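Long-range contact in putative exotoxin (superantigen) (Streptococcus pyogenes, PDB 1TY0), which is a secreted superantigen toxin that probably acts as a virulence factor, with one surface able to serve both T-cell receptor binding and dimerization: residues A[155-160]-A[171-175]. Residue numbers count along the deposited sequence, not the author numbering.
Sequences YIKGQL and SFNLY
Two antiparallel strands of a β-hairpin in the beta-grasp domain, 157-160 and 171-173, run at 148° with axes 4.6 Å apart; 171-173 belongs to an outermost strand of the mixed sheet. At Ser171, extended like its neighbours, CA lies 3.3 Å from Leu160 O. Phe172 and Leu160 form a hydrogen-bonded pair, Phe172 N to Leu160 O 2.8 Å and Leu160 N to Phe172 O 2.9 Å, and both side chains pack against helix 131-146. Asn173 sits opposite Gln159 in a non-hydrogen-bonded pair, CA atoms 4.7 Å apart; its t rotamer brings OD1 within 2.9 Å of Tyr175 N, an Asx turn that ends the strand. Leu174 leaves the extended conformation (phi/psi -86/-11), yet its N still donates to Gly158 O at 2.9 Å, while CD2 reaches Leu160 CB at 4.2 Å. Tyr175, chi1 m, lays one ring face beneath the Ile156-Lys157 peptide at a classic bulge opposite Trp209; its hydroxyl bonds to Ile148 O. One water bridges Gly158 N (3.0 Å) and Asn173 OD1 (2.7 Å).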
ATOM      1  N   TYR A 155      17.541 -18.022   4.188  1.00 21.71           N
ATOM      2  CA  TYR A 155      16.595 -18.073   5.296  1.00 22.65           C
ATOM      3  C   TYR A 155      15.287 -18.746   4.899  1.00 24.19           C
ATOM      4  O   TYR A 155      14.619 -18.321   3.957  1.00 25.59           O
ATOM      5  CB  TYR A 155      16.359 -16.653   5.811  1.00 21.82           C
ATOM      6  CG  TYR A 155      17.659 -15.890   5.939  1.00 21.14           C
ATOM      7  CD1 TYR A 155      18.707 -16.396   6.707  1.00 21.38           C
ATOM      8  CD2 TYR A 155      17.867 -14.702   5.242  1.00 19.71           C
ATOM      9  CE1 TYR A 155      19.933 -15.743   6.773  1.00 22.87           C
ATOM     10  CE2 TYR A 155      19.094 -14.038   5.301  1.00 22.23           C
ATOM     11  CZ  TYR A 155      20.122 -14.568   6.068  1.00 22.24           C
ATOM     12  OH  TYR A 155      21.342 -13.939   6.128  1.00 23.09           O
ATOM     13  N   ILE A 156      14.935 -19.806   5.620  1.00 23.62           N
ATOM     14  CA  ILE A 156      13.717 -20.552   5.341  1.00 23.91           C
ATOM     15  C   ILE A 156      12.849 -20.739   6.580  1.00 23.51           C
ATOM     16  O   ILE A 156      11.761 -21.310   6.505  1.00 21.07           O
ATOM     17  CB  ILE A 156      14.049 -21.931   4.738  1.00 25.33           C
ATOM     18  CG1 ILE A 156      14.974 -22.710   5.677  1.00 26.57           C
ATOM     19  CG2 ILE A 156      14.700 -21.747   3.377  1.00 26.91           C
ATOM     20  CD1 ILE A 156      15.311 -24.108   5.184  1.00 28.60           C
ATOM     21  N   LYS A 157      13.347 -20.262   7.717  1.00 21.69           N
ATOM     22  CA  LYS A 157      12.630 -20.332   8.987  1.00 20.81           C
ATOM     23  C   LYS A 157      13.048 -19.104   9.795  1.00 20.34           C
ATOM     24  O   LYS A 157      14.182 -18.636   9.679  1.00 19.88           O
ATOM     25  CB  LYS A 157      13.006 -21.598   9.764  1.00 22.66           C
ATOM     26  CG  LYS A 157      12.717 -22.897   9.044  1.00 26.91           C
ATOM     27  CD  LYS A 157      13.193 -24.087   9.865  1.00 29.38           C
ATOM     28  CE  LYS A 157      12.992 -25.389   9.107  1.00 32.49           C
ATOM     29  NZ  LYS A 157      13.526 -26.559   9.859  1.00 33.96           N
ATOM     30  N   GLY A 158      12.142 -18.579  10.611  1.00 18.98           N
ATOM     31  CA  GLY A 158      12.485 -17.410  11.399  1.00 18.25           C
ATOM     32  C   GLY A 158      11.416 -17.020  12.394  1.00 20.15           C
ATOM     33  O   GLY A 158      10.236 -17.304  12.192  1.00 19.01           O
ATOM     34  N   GLN A 159      11.833 -16.373  13.478  1.00 18.54           N
ATOM     35  CA  GLN A 159      10.903 -15.935  14.504  1.00 19.82           C
ATOM     36  C   GLN A 159      11.257 -14.549  14.999  1.00 19.47           C
ATOM     37  O   GLN A 159      12.425 -14.169  15.042  1.00 20.09           O
ATOM     38  CB  GLN A 159      10.910 -16.880  15.711  1.00 21.61           C
ATOM     39  CG  GLN A 159      10.538 -18.320  15.426  1.00 24.57           C
ATOM     40  CD  GLN A 159      11.715 -19.138  14.935  1.00 28.16           C
ATOM     41  OE1 GLN A 159      12.815 -19.055  15.482  1.00 28.76           O
ATOM     42  NE2 GLN A 159      11.486 -19.946  13.910  1.00 30.00           N
ATOM     43  N   LEU A 160      10.230 -13.799  15.371  1.00 20.35           N
ATOM     44  CA  LEU A 160      10.414 -12.469  15.919  1.00 20.61           C
ATOM     45  C   LEU A 160       9.963 -12.589  17.363  1.00 21.73           C
ATOM     46  O   LEU A 160       8.835 -13.002  17.630  1.00 18.93           O
ATOM     47  CB  LEU A 160       9.537 -11.451  15.182  1.00 22.07           C
ATOM     48  CG  LEU A 160       9.291 -10.123  15.904  1.00 23.87           C
ATOM     49  CD1 LEU A 160      10.611  -9.438  16.212  1.00 23.69           C
ATOM     50  CD2 LEU A 160       8.411  -9.234  15.037  1.00 24.89           C
ATOM     51  N   SER A 171       6.364 -14.280  20.673  1.00 28.93           N
ATOM     52  CA  SER A 171       7.095 -14.934  19.594  1.00 27.20           C
ATOM     53  C   SER A 171       6.171 -15.132  18.400  1.00 26.66           C
ATOM     54  O   SER A 171       5.050 -15.621  18.551  1.00 26.44           O
ATOM     55  CB  SER A 171       7.636 -16.288  20.057  1.00 26.79           C
ATOM     56  OG  SER A 171       8.364 -16.923  19.018  1.00 27.72           O
ATOM     57  N   PHE A 172       6.657 -14.760  17.218  1.00 24.01           N
ATOM     58  CA  PHE A 172       5.875 -14.861  15.990  1.00 22.25           C
ATOM     59  C   PHE A 172       6.658 -15.466  14.837  1.00 19.93           C
ATOM     60  O   PHE A 172       7.815 -15.122  14.612  1.00 20.61           O
ATOM     61  CB  PHE A 172       5.391 -13.471  15.585  1.00 20.54           C
ATOM     62  CG  PHE A 172       4.634 -12.772  16.661  1.00 22.66           C
ATOM     63  CD1 PHE A 172       3.303 -13.089  16.905  1.00 21.22           C
ATOM     64  CD2 PHE A 172       5.263 -11.836  17.472  1.00 20.66           C
ATOM     65  CE1 PHE A 172       2.610 -12.487  17.944  1.00 22.69           C
ATOM     66  CE2 PHE A 172       4.578 -11.230  18.514  1.00 23.12           C
ATOM     67  CZ  PHE A 172       3.248 -11.557  18.752  1.00 21.51           C
ATOM     68  N   ASN A 173       6.009 -16.365  14.108  1.00 18.49           N
ATOM     69  CA  ASN A 173       6.611 -17.020  12.956  1.00 17.98           C
ATOM     70  C   ASN A 173       6.710 -16.005  11.819  1.00 16.95           C
ATOM     71  O   ASN A 173       5.719 -15.371  11.461  1.00 17.32           O
ATOM     72  CB  ASN A 173       5.734 -18.207  12.546  1.00 17.63           C
ATOM     73  CG  ASN A 173       6.245 -18.926  11.315  1.00 17.49           C
ATOM     74  OD1 ASN A 173       7.388 -18.756  10.901  1.00 16.95           O
ATOM     75  ND2 ASN A 173       5.393 -19.761  10.733  1.00 20.80           N
ATOM     76  N   LEU A 174       7.906 -15.841  11.262  1.00 16.87           N
ATOM     77  CA  LEU A 174       8.117 -14.888  10.174  1.00 16.26           C
ATOM     78  C   LEU A 174       7.800 -15.467   8.801  1.00 15.31           C
ATOM     79  O   LEU A 174       7.730 -14.743   7.808  1.00 13.61           O
ATOM     80  CB  LEU A 174       9.561 -14.375  10.202  1.00 16.08           C
ATOM     81  CG  LEU A 174       9.868 -13.369  11.315  1.00 17.63           C
ATOM     82  CD1 LEU A 174      11.365 -13.098  11.365  1.00 15.99           C
ATOM     83  CD2 LEU A 174       9.092 -12.078  11.069  1.00 16.07           C
ATOM     84  N   TYR A 175       7.603 -16.779   8.746  1.00 14.48           N
ATOM     85  CA  TYR A 175       7.294 -17.443   7.487  1.00 13.75           C
ATOM     86  C   TYR A 175       5.921 -18.093   7.616  1.00 15.00           C
ATOM     87  O   TYR A 175       5.726 -19.254   7.258  1.00 15.74           O
ATOM     88  CB  TYR A 175       8.383 -18.476   7.184  1.00 13.61           C
ATOM     89  CG  TYR A 175       9.710 -17.823   6.849  1.00 13.90           C
ATOM     90  CD1 TYR A 175      10.604 -17.452   7.857  1.00 17.08           C
ATOM     91  CD2 TYR A 175      10.031 -17.501   5.536  1.00 15.55           C
ATOM     92  CE1 TYR A 175      11.787 -16.764   7.555  1.00 14.87           C
ATOM     93  CE2 TYR A 175      11.209 -16.821   5.222  1.00 14.04           C
ATOM     94  CZ  TYR A 175      12.079 -16.454   6.231  1.00 14.36           C
ATOM     95  OH  TYR A 175      13.231 -15.764   5.909  1.00 14.69           O
TER
HETATM   96  O   HOH W   1       9.630 -20.207  10.488  1.00 18.23           O